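Glycerol-3-phosphate dehydrogenase [NAD(+)] (Dunaliella salina, PDB 6IUY) probably interconverts dihydroxyacetone phosphate and sn-glycerol 3-phosphate with NAD and, through an attached phosphatase-like part, turns dihydroxyacetone phosphate directly into glycerol. Local coordinates at residues N152-T157 with S186-R191; P455-C460 with E513-A518; G461-I466 with S493-F498. All blocks are in the same frame, centred on the assembly; numbering follows the deposited sequence.

Overall arrangement
The contacts fall in two parts of a di-domain enzyme. Interaction 1 belongs to the haloacid dehalogenase-like part, where the side chain of Phe154 is about 14 Å from the bound magnesium. Interactions 2 and 3 lie together in the helical C-terminal region of the dehydrogenase, their centres about 9 Å apart, while the centre of interaction 1 is about 41 Å from that of interaction 2 and about 49 Å from that of interaction 3. Helix 454-477 serves both dehydrogenase contacts, which meet where Cys460 O packs against Met495 CE at 3.6 Å. Interaction 3 contributes Lys464 and Asn465 to the dihydroxyacetone phosphate pocket; interaction 2 lies farther off, the Cys515 side chain about 10 Å from that ligand.

Interaction 1 (N152-T157 with S186-R191); sequences NVFCNT and SRAIER
Phe154, on the edge strand of the Rossmann-like sheet of the haloacid dehalogenase-like part, packs against Ala188 and Arg191 of helix 184-195. This is the helix of a beta-alpha-beta crossover: from strand 153-154 the connection passes through a segment absent from the model, then through the helix, and enters strand 201-205 on the far side of strands 127-131 and 37-40, all of them parallel. At the point of nearest backbone approach, the CA atoms of Phe154 and Ala188 are 6.7 Å apart, close enough that a residue no larger than alanine fits between helix and ring. Ala188 CB touches the root of the aromatic side chain, meeting Phe154 CD2 at 4.0 Å and lying equally near its CB and CG. The small residue lets the ring settle close to the helix, with Ala188 O above one ring face. Phe154 CG is anti to its own carbonyl carbon (chi1 -72°), a setting that carries the ring from the strand toward the helix. Backbone bonds of Phe154 with Leu130 and Ser132 fix the strand beside its neighbour, and Phe129 and Ile192 add further apolar contacts to the Phe154 side chain. Ile131 similarly packs on Ala188. The contact is therefore hydrophobic packing between sheet and helix, with the side chain of Phe154 about 10 Å from that of the magnesium ligand Asp41. Its outer margin is more exposed. There Arg191, a long side chain bent at chi2 and chi3, folds back across the edge of the ring rather than over its face. The guanidinium turns one of its own faces to the ring edge, the two planes standing 88° apart, and Arg191 NH2 lies in the ring plane, 3.9 Å from Phe154 CE2.

Interaction 2 (P455-C460 with E513-A518); sequences PGAEMC and ESCGVA
Ala457 and Cys515 form the close-packed end of a contact between helix 454-477 and the first turn of helix 514-526, a buried helix-helix packing within the C-terminal helical part of the NAD-dependent glycerol-3-phosphate dehydrogenase family. The short helical segments cross at 42° with their axes 8.5 Å apart, a close approach that small residues make possible. Cys515 SG sits between its backbone N and carbonyl carbon (chi1 52°), a rotation that lays the sulfur against the Ala457 backbone, 3.8 Å from Ala457 CA. The Ala457 methyl flanks it as well, CB to SG being 3.9 Å. One turn further on, Cys460 CB rests on Cys515 O at 3.3 Å. The packing then slackens: Cys460 SG approaches only Gly516 CA, at 4.1 Å. Gly516 has psi -99°, an uncommon value within the wide pi-type turn that glycine adopts more readily. Cys460 SG and Cys515 SG stand 5.4 Å apart, too far for a disulfide. The four touching residues are all buried, whereas Pro455 and Glu513, at the beginnings of the segments, are partly open to solvent. Beneath the helices lies the mixed sheet: strand 404-408 meets Ala457 through Val406 and Cys515 through Met408, and strand 422-427 adds Ala427 and Val425. Met459 packs on helix 481-502, while Arg489 of the second subunit reaches Glu513 and Ala518.

Interaction 3 (G461-I466 with S493-F498); sequences GTLKNI and SEMRKF. With 13P (1,3-dihydroxyacetonephosphate), chain D.
Leu463 and Lys464 of helix 454-477 meet Met495 and Phe498 of helix 481-502 through purely apolar contacts. Leu463 CB touches Met495 CG at 3.7 Å, and its branch CD1 reaches Phe498 CD2 at 3.5 Å, the leucine and phenylalanine side chains crossing at about a right angle. The flexible Met495 bends at chi3 (60°), bringing its methyl CE to 3.8 Å from Lys464 CB. The helix segments run at 140° to each other, with axes 10.0 Å apart.

Polar contacts involve the ligand. Lys464 leads away from Met495 to dihydroxyacetone phosphate, where NZ, its place less sure, lies by ligand O3 with a weak, long bond to O1P. Lys380 NZ and the backbone N of Arg528 and Asn529 also hydrogen-bond the ligand.

The Asn465 amide adds van der Waals contact, ND2 lying 3.5 Å from ligand C3, while OD1 lies by Lys464 NZ. An alanine here would probably leave Lys464 without that neighbour and ligand C3 uncovered on this side.

Around this pair, Leu520 of helix 514-526 touches both Lys464 and Met495, and Val571 of helix 564-577 covers Leu463; Arg496 salt-bridges Asp509 of the second subunit.

Interaction 1 (N152-T157 with S186-R191)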
ATOM      1  N   ASN A 152     -35.928  -4.126  -7.135  1.00 47.91           N
ATOM      2  CA  ASN A 152     -35.989  -5.449  -7.745  1.00 47.80           C
ATOM      3  C   ASN A 152     -37.411  -5.856  -8.161  1.00 51.11           C
ATOM      4  O   ASN A 152     -37.641  -6.978  -8.628  1.00 49.77           O
ATOM      5  CB  ASN A 152     -35.414  -6.489  -6.787  1.00 49.37           C
ATOM      6  CG  ASN A 152     -33.902  -6.386  -6.649  1.00 52.38           C
ATOM      7  OD1 ASN A 152     -33.303  -5.347  -6.941  1.00 49.17           O
ATOM      8  ND2 ASN A 152     -33.275  -7.479  -6.225  1.00 50.01           N
ATOM      9  N   VAL A 153     -38.360  -4.942  -7.986  1.00 50.99           N
ATOM     10  CA  VAL A 153     -39.745  -5.204  -8.345  1.00 48.17           C
ATOM     11  C   VAL A 153     -40.047  -4.591  -9.701  1.00 50.50           C
ATOM     12  O   VAL A 153     -40.041  -3.361  -9.836  1.00 50.42           O
ATOM     13  CB  VAL A 153     -40.722  -4.638  -7.299  1.00 50.83           C
ATOM     14  CG1 VAL A 153     -42.155  -4.989  -7.680  1.00 48.80           C
ATOM     15  CG2 VAL A 153     -40.394  -5.177  -5.919  1.00 48.55           C
ATOM     16  N   PHE A 154     -40.273  -5.441 -10.707  1.00 49.62           N
ATOM     17  CA  PHE A 154     -40.685  -4.979 -12.033  1.00 50.02           C
ATOM     18  C   PHE A 154     -42.199  -5.117 -12.197  1.00 50.43           C
ATOM     19  O   PHE A 154     -42.722  -6.223 -12.352  1.00 53.59           O
ATOM     20  CB  PHE A 154     -39.935  -5.747 -13.119  1.00 43.28           C
ATOM     21  CG  PHE A 154     -38.485  -5.363 -13.218  1.00 50.04           C
ATOM     22  CD1 PHE A 154     -37.538  -5.958 -12.401  1.00 45.56           C
ATOM     23  CD2 PHE A 154     -38.072  -4.384 -14.106  1.00 49.55           C
ATOM     24  CE1 PHE A 154     -36.209  -5.596 -12.480  1.00 46.83           C
ATOM     25  CE2 PHE A 154     -36.737  -4.020 -14.192  1.00 49.07           C
ATOM     26  CZ  PHE A 154     -35.807  -4.627 -13.371  1.00 46.22           C
ATOM     27  N   CYS A 155     -42.900  -3.987 -12.158  1.00 54.63           N
ATOM     28  CA  CYS A 155     -44.361  -3.998 -12.098  1.00 53.03           C
ATOM     29  C   CYS A 155     -44.943  -2.593 -12.236  1.00 56.08           C
ATOM     30  O   CYS A 155     -44.641  -1.730 -11.419  1.00 53.25           O
ATOM     31  CB  CYS A 155     -44.820  -4.616 -10.774  1.00 50.55           C
ATOM     32  SG  CYS A 155     -46.577  -5.097 -10.704  1.00 60.45           S
ATOM     33  N   ASN A 156     -45.795  -2.372 -13.244  1.00 58.00           N
ATOM     34  CA  ASN A 156     -46.433  -1.058 -13.458  1.00 55.76           C
ATOM     35  C   ASN A 156     -47.402  -0.670 -12.362  1.00 53.39           C
ATOM     36  O   ASN A 156     -48.079  -1.519 -11.784  1.00 54.92           O
ATOM     37  CB  ASN A 156     -47.176  -1.016 -14.794  1.00 55.87           C
ATOM     38  CG  ASN A 156     -46.243  -0.968 -15.966  1.00 60.60           C
ATOM     39  OD1 ASN A 156     -45.377  -0.096 -16.039  1.00 67.01           O
ATOM     40  ND2 ASN A 156     -46.386  -1.923 -16.883  1.00 61.66           N
ATOM     41  N   THR A 157     -47.459   0.631 -12.087  1.00 54.60           N
ATOM     42  CA  THR A 157     -48.405   1.185 -11.135  1.00 58.16           C
ATOM     43  C   THR A 157     -49.774   1.371 -11.787  1.00 60.68           C
ATOM     44  O   THR A 157     -49.893   1.368 -13.017  1.00 58.42           O
ATOM     45  CB  THR A 157     -47.933   2.553 -10.592  1.00 57.28           C
ATOM     46  OG1 THR A 157     -47.711   3.442 -11.688  1.00 60.83           O
ATOM     47  CG2 THR A 157     -46.639   2.416  -9.813  1.00 57.44           C
ATOM     48  N   SER A 186     -40.286 -10.996 -20.343  1.00 56.02           N
ATOM     49  CA  SER A 186     -39.047 -11.289 -21.039  1.00 54.34           C
ATOM     50  C   SER A 186     -38.229 -10.007 -21.160  1.00 56.47           C
ATOM     51  O   SER A 186     -37.010 -10.036 -21.038  1.00 58.86           O
ATOM     52  CB  SER A 186     -39.306 -11.904 -22.421  1.00 56.83           C
ATOM     53  OG  SER A 186     -39.633 -10.922 -23.392  1.00 63.16           O
ATOM     54  N   ARG A 187     -38.902  -8.880 -21.378  1.00 58.50           N
ATOM     55  CA  ARG A 187     -38.207  -7.592 -21.486  1.00 62.02           C
ATOM     56  C   ARG A 187     -37.619  -7.155 -20.141  1.00 54.89           C
ATOM     57  O   ARG A 187     -36.490  -6.665 -20.085  1.00 58.05           O
ATOM     58  CB  ARG A 187     -39.147  -6.510 -22.043  1.00 55.24           C
ATOM     59  CG  ARG A 187     -39.366  -6.639 -23.551  1.00 67.99           C
ATOM     60  CD  ARG A 187     -40.293  -5.570 -24.147  1.00 73.94           C
ATOM     61  NE  ARG A 187     -40.522  -5.815 -25.576  1.00 83.19           N
ATOM     62  CZ  ARG A 187     -41.081  -4.950 -26.423  1.00 85.05           C
ATOM     63  NH1 ARG A 187     -41.480  -3.754 -25.999  1.00 80.07           N
ATOM     64  NH2 ARG A 187     -41.237  -5.282 -27.703  1.00 75.01           N
ATOM     65  N   ALA A 188     -38.378  -7.342 -19.069  1.00 46.52           N
ATOM     66  CA  ALA A 188     -37.875  -7.080 -17.725  1.00 51.40           C
ATOM     67  C   ALA A 188     -36.661  -7.949 -17.407  1.00 54.29           C
ATOM     68  O   ALA A 188     -35.764  -7.518 -16.693  1.00 51.14           O
ATOM     69  CB  ALA A 188     -38.959  -7.309 -16.691  1.00 49.36           C
ATOM     70  N   ILE A 189     -36.634  -9.178 -17.918  1.00 54.48           N
ATOM     71  CA  ILE A 189     -35.481 -10.040 -17.682  1.00 54.79           C
ATOM     72  C   ILE A 189     -34.295  -9.547 -18.505  1.00 54.77           C
ATOM     73  O   ILE A 189     -33.157  -9.605 -18.046  1.00 53.53           O
ATOM     74  CB  ILE A 189     -35.792 -11.517 -17.994  1.00 52.34           C
ATOM     75  CG1 ILE A 189     -36.423 -12.171 -16.765  1.00 53.52           C
ATOM     76  CG2 ILE A 189     -34.531 -12.275 -18.349  1.00 53.53           C
ATOM     77  CD1 ILE A 189     -36.593 -13.653 -16.887  1.00 51.06           C
ATOM     78  N   GLU A 190     -34.567  -9.021 -19.697  1.00 54.80           N
ATOM     79  CA  GLU A 190     -33.518  -8.458 -20.548  1.00 51.68           C
ATOM     80  C   GLU A 190     -32.845  -7.235 -19.932  1.00 52.99           C
ATOM     81  O   GLU A 190     -31.654  -6.995 -20.141  1.00 55.93           O
ATOM     82  CB  GLU A 190     -34.089  -8.077 -21.910  1.00 55.45           C
ATOM     83  CG  GLU A 190     -34.035  -9.185 -22.944  1.00 60.23           C
ATOM     84  CD  GLU A 190     -34.864  -8.867 -24.183  1.00 69.18           C
ATOM     85  OE1 GLU A 190     -35.573  -7.837 -24.177  1.00 69.42           O
ATOM     86  OE2 GLU A 190     -34.810  -9.648 -25.157  1.00 71.26           O
ATOM     87  N   ARG A 191     -33.616  -6.454 -19.186  1.00 52.61           N
ATOM     88  CA  ARG A 191     -33.096  -5.253 -18.550  1.00 50.56           C
ATOM     89  C   ARG A 191     -32.228  -5.627 -17.358  1.00 52.65           C
ATOM     90  O   ARG A 191     -31.177  -5.024 -17.124  1.00 48.54           O
ATOM     91  CB  ARG A 191     -34.237  -4.347 -18.117  1.00 51.99           C
ATOM     92  CG  ARG A 191     -35.062  -3.834 -19.276  1.00 55.41           C
ATOM     93  CD  ARG A 191     -35.323  -2.356 -19.109  1.00 61.72           C
ATOM     94  NE  ARG A 191     -36.447  -2.102 -18.224  1.00 59.56           N
ATOM     95  CZ  ARG A 191     -36.463  -1.144 -17.305  1.00 61.15           C
ATOM     96  NH1 ARG A 191     -35.398  -0.363 -17.137  1.00 56.70           N
ATOM     97  NH2 ARG A 191     -37.543  -0.979 -16.543  1.00 56.91           N
TER

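Interaction 2 (P455-C460 with E513-A518)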
ATOM      1  N   PRO A 455      -3.532 -13.150  -8.229  1.00 40.31           N
ATOM      2  CA  PRO A 455      -2.070 -13.229  -8.326  1.00 45.32           C
ATOM      3  C   PRO A 455      -1.331 -12.274  -7.364  1.00 46.94           C
ATOM      4  O   PRO A 455      -0.227 -12.597  -6.934  1.00 41.44           O
ATOM      5  CB  PRO A 455      -1.780 -12.873  -9.794  1.00 43.00           C
ATOM      6  CG  PRO A 455      -3.059 -12.400 -10.382  1.00 43.74           C
ATOM      7  CD  PRO A 455      -4.183 -12.882  -9.528  1.00 43.32           C
ATOM      8  N   GLY A 456      -1.924 -11.136  -7.012  1.00 48.03           N
ATOM      9  CA  GLY A 456      -1.235 -10.186  -6.141  1.00 46.12           C
ATOM     10  C   GLY A 456      -1.290 -10.561  -4.667  1.00 41.27           C
ATOM     11  O   GLY A 456      -0.270 -10.509  -3.968  1.00 42.58           O
ATOM     12  N   ALA A 457      -2.484 -10.923  -4.199  1.00 36.09           N
ATOM     13  CA  ALA A 457      -2.692 -11.411  -2.841  1.00 39.93           C
ATOM     14  C   ALA A 457      -1.799 -12.609  -2.560  1.00 40.42           C
ATOM     15  O   ALA A 457      -1.127 -12.685  -1.517  1.00 38.10           O
ATOM     16  CB  ALA A 457      -4.162 -11.800  -2.616  1.00 38.80           C
ATOM     17  N   GLU A 458      -1.790 -13.541  -3.505  1.00 40.34           N
ATOM     18  CA  GLU A 458      -1.156 -14.816  -3.265  1.00 43.30           C
ATOM     19  C   GLU A 458       0.349 -14.655  -3.255  1.00 36.20           C
ATOM     20  O   GLU A 458       1.015 -15.239  -2.421  1.00 37.05           O
ATOM     21  CB  GLU A 458      -1.580 -15.859  -4.311  1.00 42.79           C
ATOM     22  CG  GLU A 458      -1.190 -17.265  -3.894  1.00 44.46           C
ATOM     23  CD  GLU A 458      -1.752 -18.335  -4.804  1.00 48.15           C
ATOM     24  OE1 GLU A 458      -2.043 -18.019  -5.972  1.00 44.65           O
ATOM     25  OE2 GLU A 458      -1.898 -19.494  -4.342  1.00 43.28           O
ATOM     26  N   MET A 459       0.890 -13.867  -4.178  1.00 39.55           N
ATOM     27  CA  MET A 459       2.339 -13.665  -4.229  1.00 42.15           C
ATOM     28  C   MET A 459       2.830 -12.847  -3.017  1.00 40.63           C
ATOM     29  O   MET A 459       3.928 -13.081  -2.504  1.00 37.08           O
ATOM     30  CB  MET A 459       2.743 -12.986  -5.543  1.00 41.21           C
ATOM     31  CG  MET A 459       4.234 -12.864  -5.721  1.00 39.83           C
ATOM     32  SD  MET A 459       5.098 -14.416  -6.035  1.00 42.45           S
ATOM     33  CE  MET A 459       4.746 -14.593  -7.783  1.00 40.18           C
ATOM     34  N   CYS A 460       2.004 -11.920  -2.535  1.00 34.91           N
ATOM     35  CA  CYS A 460       2.331 -11.206  -1.297  1.00 39.13           C
ATOM     36  C   CYS A 460       2.375 -12.139  -0.103  1.00 40.90           C
ATOM     37  O   CYS A 460       3.315 -12.100   0.678  1.00 36.66           O
ATOM     38  CB  CYS A 460       1.318 -10.094  -0.999  1.00 40.26           C
ATOM     39  SG  CYS A 460       1.558  -8.624  -1.996  1.00 44.71           S
ATOM     40  N   GLU A 513      -3.657  -3.670   1.003  1.00 42.26           N
ATOM     41  CA  GLU A 513      -4.667  -4.474   1.679  1.00 41.99           C
ATOM     42  C   GLU A 513      -4.015  -5.413   2.693  1.00 41.52           C
ATOM     43  O   GLU A 513      -2.794  -5.523   2.775  1.00 34.61           O
ATOM     44  CB  GLU A 513      -5.491  -5.290   0.676  1.00 44.98           C
ATOM     45  CG  GLU A 513      -6.118  -4.482  -0.453  1.00 46.11           C
ATOM     46  CD  GLU A 513      -7.414  -3.770  -0.051  1.00 49.46           C
ATOM     47  OE1 GLU A 513      -8.037  -3.148  -0.939  1.00 56.13           O
ATOM     48  OE2 GLU A 513      -7.817  -3.821   1.137  1.00 51.71           O
ATOM     49  N   SER A 514      -4.848  -6.125   3.434  1.00 40.00           N
ATOM     50  CA  SER A 514      -4.357  -6.981   4.499  1.00 42.98           C
ATOM     51  C   SER A 514      -3.324  -8.007   4.032  1.00 39.16           C
ATOM     52  O   SER A 514      -2.416  -8.351   4.783  1.00 39.12           O
ATOM     53  CB  SER A 514      -5.530  -7.695   5.177  1.00 42.73           C
ATOM     54  OG  SER A 514      -5.053  -8.501   6.240  1.00 46.02           O
ATOM     55  N   CYS A 515      -3.453  -8.492   2.804  1.00 36.96           N
ATOM     56  CA  CYS A 515      -2.528  -9.501   2.279  1.00 41.45           C
ATOM     57  C   CYS A 515      -1.128  -8.950   2.013  1.00 39.90           C
ATOM     58  O   CYS A 515      -0.177  -9.721   1.874  1.00 41.91           O
ATOM     59  CB  CYS A 515      -3.071 -10.098   0.975  1.00 41.42           C
ATOM     60  SG  CYS A 515      -3.517  -8.813  -0.263  1.00 40.57           S
ATOM     61  N   GLY A 516      -1.003  -7.627   1.922  1.00 42.10           N
ATOM     62  CA  GLY A 516       0.262  -6.998   1.579  1.00 38.33           C
ATOM     63  C   GLY A 516       1.015  -6.466   2.789  1.00 42.72           C
ATOM     64  O   GLY A 516       1.693  -7.223   3.482  1.00 38.50           O
ATOM     65  N   VAL A 517       0.902  -5.164   3.051  1.00 38.76           N
ATOM     66  CA  VAL A 517       1.661  -4.567   4.142  1.00 37.42           C
ATOM     67  C   VAL A 517       1.254  -5.116   5.507  1.00 35.87           C
ATOM     68  O   VAL A 517       2.100  -5.297   6.374  1.00 36.92           O
ATOM     69  CB  VAL A 517       1.518  -3.025   4.169  1.00 38.62           C
ATOM     70  CG1 VAL A 517       2.395  -2.453   5.248  1.00 38.87           C
ATOM     71  CG2 VAL A 517       1.945  -2.443   2.852  1.00 47.94           C
ATOM     72  N   ALA A 518      -0.030  -5.384   5.720  1.00 35.43           N
ATOM     73  CA  ALA A 518      -0.438  -5.900   7.019  1.00 37.32           C
ATOM     74  C   ALA A 518       0.279  -7.233   7.344  1.00 39.75           C
ATOM     75  O   ALA A 518       0.896  -7.385   8.399  1.00 44.37           O
ATOM     76  CB  ALA A 518      -1.954  -6.071   7.071  1.00 41.41           C
TER

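Interaction 3 (G461-I466 with S493-F498)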
ATOM      1  N   GLY A 461       1.337 -12.954   0.063  1.00 40.21           N
ATOM      2  CA  GLY A 461       1.343 -13.941   1.125  1.00 37.80           C
ATOM      3  C   GLY A 461       2.589 -14.819   1.126  1.00 33.09           C
ATOM      4  O   GLY A 461       3.130 -15.101   2.178  1.00 33.36           O
ATOM      5  N   THR A 462       3.041 -15.242  -0.049  1.00 28.43           N
ATOM      6  CA  THR A 462       4.205 -16.115  -0.163  1.00 35.30           C
ATOM      7  C   THR A 462       5.549 -15.403   0.011  1.00 36.12           C
ATOM      8  O   THR A 462       6.391 -15.891   0.737  1.00 39.41           O
ATOM      9  CB  THR A 462       4.217 -16.835  -1.539  1.00 36.02           C
ATOM     10  OG1 THR A 462       3.206 -17.853  -1.553  1.00 39.26           O
ATOM     11  CG2 THR A 462       5.552 -17.477  -1.813  1.00 36.44           C
ATOM     12  N   LEU A 463       5.758 -14.267  -0.660  1.00 37.47           N
ATOM     13  CA  LEU A 463       7.061 -13.582  -0.621  1.00 39.43           C
ATOM     14  C   LEU A 463       7.360 -12.948   0.737  1.00 38.62           C
ATOM     15  O   LEU A 463       8.522 -12.801   1.133  1.00 39.54           O
ATOM     16  CB  LEU A 463       7.143 -12.499  -1.706  1.00 36.36           C
ATOM     17  CG  LEU A 463       7.298 -13.006  -3.138  1.00 43.47           C
ATOM     18  CD1 LEU A 463       7.476 -11.852  -4.120  1.00 45.78           C
ATOM     19  CD2 LEU A 463       8.461 -13.981  -3.232  1.00 41.69           C
ATOM     20  N   LYS A 464       6.318 -12.572   1.461  1.00 34.43           N
ATOM     21  CA  LYS A 464       6.515 -11.854   2.709  1.00 35.92           C
ATOM     22  C   LYS A 464       7.236 -12.688   3.775  1.00 38.86           C
ATOM     23  O   LYS A 464       7.812 -12.127   4.717  1.00 33.19           O
ATOM     24  CB  LYS A 464       5.164 -11.353   3.225  1.00 38.40           C
ATOM     25  CG  LYS A 464       4.773 -11.811   4.595  1.00 44.53           C
ATOM     26  CD  LYS A 464       4.346 -13.236   4.632  1.00 39.52           C
ATOM     27  CE  LYS A 464       3.680 -13.492   5.958  1.00 41.97           C
ATOM     28  NZ  LYS A 464       3.662 -14.906   6.394  1.00 37.65           N
ATOM     29  N   ASN A 465       7.222 -14.015   3.625  1.00 35.27           N
ATOM     30  CA  ASN A 465       7.922 -14.893   4.562  1.00 37.27           C
ATOM     31  C   ASN A 465       9.409 -14.835   4.330  1.00 32.43           C
ATOM     32  O   ASN A 465      10.182 -15.115   5.230  1.00 34.80           O
ATOM     33  CB  ASN A 465       7.454 -16.360   4.448  1.00 36.13           C
ATOM     34  CG  ASN A 465       6.163 -16.616   5.194  1.00 37.86           C
ATOM     35  OD1 ASN A 465       5.900 -16.000   6.225  1.00 34.20           O
ATOM     36  ND2 ASN A 465       5.338 -17.521   4.667  1.00 37.89           N
ATOM     37  N   ILE A 466       9.825 -14.505   3.116  1.00 29.71           N
ATOM     38  CA  ILE A 466      11.248 -14.233   2.900  1.00 36.28           C
ATOM     39  C   ILE A 466      11.659 -12.992   3.712  1.00 38.16           C
ATOM     40  O   ILE A 466      12.632 -13.032   4.456  1.00 39.77           O
ATOM     41  CB  ILE A 466      11.600 -13.963   1.416  1.00 39.52           C
ATOM     42  CG1 ILE A 466      11.268 -15.159   0.526  1.00 37.34           C
ATOM     43  CG2 ILE A 466      13.091 -13.558   1.282  1.00 35.02           C
ATOM     44  CD1 ILE A 466      11.555 -14.888  -0.962  1.00 35.58           C
ATOM     45  N   SER A 493       9.173  -3.348  -1.262  1.00 45.09           N
ATOM     46  CA  SER A 493       9.446  -2.810  -2.595  1.00 49.09           C
ATOM     47  C   SER A 493       9.870  -3.919  -3.560  1.00 45.29           C
ATOM     48  O   SER A 493       9.546  -3.875  -4.757  1.00 41.53           O
ATOM     49  CB  SER A 493      10.500  -1.681  -2.512  1.00 45.88           C
ATOM     50  OG  SER A 493      11.485  -1.789  -3.522  1.00 52.03           O
ATOM     51  N   GLU A 494      10.566  -4.930  -3.050  1.00 43.16           N
ATOM     52  CA  GLU A 494      10.958  -6.048  -3.909  1.00 45.76           C
ATOM     53  C   GLU A 494       9.812  -7.051  -4.128  1.00 42.85           C
ATOM     54  O   GLU A 494       9.743  -7.678  -5.169  1.00 43.95           O
ATOM     55  CB  GLU A 494      12.167  -6.771  -3.343  1.00 40.49           C
ATOM     56  CG  GLU A 494      13.432  -5.973  -3.405  1.00 42.42           C
ATOM     57  CD  GLU A 494      14.614  -6.804  -3.024  1.00 48.33           C
ATOM     58  OE1 GLU A 494      15.642  -6.231  -2.588  1.00 49.13           O
ATOM     59  OE2 GLU A 494      14.504  -8.050  -3.156  1.00 46.13           O
ATOM     60  N   MET A 495       8.924  -7.198  -3.150  1.00 41.53           N
ATOM     61  CA  MET A 495       7.707  -7.975  -3.353  1.00 44.94           C
ATOM     62  C   MET A 495       6.954  -7.388  -4.541  1.00 49.06           C
ATOM     63  O   MET A 495       6.626  -8.093  -5.507  1.00 47.34           O
ATOM     64  CB  MET A 495       6.835  -7.961  -2.096  1.00 39.55           C
ATOM     65  CG  MET A 495       7.372  -8.842  -0.962  1.00 40.48           C
ATOM     66  SD  MET A 495       6.597  -8.504   0.639  1.00 45.53           S
ATOM     67  CE  MET A 495       4.853  -8.850   0.348  1.00 36.08           C
ATOM     68  N   ARG A 496       6.712  -6.081  -4.445  1.00 48.02           N
ATOM     69  CA  ARG A 496       6.114  -5.249  -5.483  1.00 43.79           C
ATOM     70  C   ARG A 496       6.747  -5.442  -6.854  1.00 47.32           C
ATOM     71  O   ARG A 496       6.054  -5.629  -7.842  1.00 50.87           O
ATOM     72  CB  ARG A 496       6.231  -3.779  -5.071  1.00 48.63           C
ATOM     73  CG  ARG A 496       5.220  -2.875  -5.745  1.00 53.17           C
ATOM     74  CD  ARG A 496       5.175  -1.523  -5.079  1.00 55.62           C
ATOM     75  NE  ARG A 496       4.465  -0.536  -5.890  1.00 60.13           N
ATOM     76  CZ  ARG A 496       5.045   0.507  -6.484  1.00 59.68           C
ATOM     77  NH1 ARG A 496       6.351   0.706  -6.352  1.00 53.83           N
ATOM     78  NH2 ARG A 496       4.311   1.362  -7.197  1.00 57.04           N
ATOM     79  N   LYS A 497       8.070  -5.392  -6.903  1.00 45.77           N
ATOM     80  CA  LYS A 497       8.818  -5.529  -8.145  1.00 45.45           C
ATOM     81  C   LYS A 497       8.696  -6.937  -8.741  1.00 50.30           C
ATOM     82  O   LYS A 497       8.476  -7.106  -9.941  1.00 53.29           O
ATOM     83  CB  LYS A 497      10.284  -5.195  -7.888  1.00 44.45           C
ATOM     84  CG  LYS A 497      11.126  -4.997  -9.111  1.00 46.68           C
ATOM     85  CD  LYS A 497      12.605  -4.904  -8.728  1.00 49.54           C
ATOM     86  CE  LYS A 497      13.414  -4.313  -9.875  1.00 44.03           C
ATOM     87  NZ  LYS A 497      14.886  -4.479  -9.723  1.00 49.40           N
ATOM     88  N   PHE A 498       8.843  -7.949  -7.900  1.00 47.06           N
ATOM     89  CA  PHE A 498       8.700  -9.330  -8.346  1.00 49.47           C
ATOM     90  C   PHE A 498       7.286  -9.582  -8.884  1.00 47.00           C
ATOM     91  O   PHE A 498       7.097 -10.272  -9.885  1.00 50.99           O
ATOM     92  CB  PHE A 498       9.021 -10.274  -7.186  1.00 48.90           C
ATOM     93  CG  PHE A 498       9.217 -11.697  -7.590  1.00 45.43           C
ATOM     94  CD1 PHE A 498      10.443 -12.131  -8.023  1.00 42.85           C
ATOM     95  CD2 PHE A 498       8.171 -12.607  -7.507  1.00 47.64           C
ATOM     96  CE1 PHE A 498      10.630 -13.430  -8.387  1.00 47.29           C
ATOM     97  CE2 PHE A 498       8.356 -13.916  -7.866  1.00 43.32           C
ATOM     98  CZ  PHE A 498       9.588 -14.327  -8.309  1.00 47.06           C
TER
HETATM   99  P   13P D 702       5.033 -17.407  10.090  0.61 45.18           P
HETATM  100  O1P 13P D 702       4.333 -16.256   9.407  0.86 48.23           O
HETATM  101  O2P 13P D 702       4.402 -17.540  11.446  0.88 38.29           O
HETATM  102  O3P 13P D 702       6.494 -17.058  10.189  0.33 40.72           O
HETATM  103  O1  13P D 702       4.932 -18.824   9.359  0.26 42.05           O
HETATM  104  C1  13P D 702       4.416 -18.977   8.056  1.00 39.52           C
HETATM  105  C2  13P D 702       3.116 -18.244   8.045  1.00 40.87           C
HETATM  106  O2  13P D 702       2.455 -18.181   9.060  0.10 41.08           O
HETATM  107  C3  13P D 702       2.622 -17.575   6.795  1.00 45.16           C
HETATM  108  O3  13P D 702       2.020 -16.341   7.158  0.26 40.68           O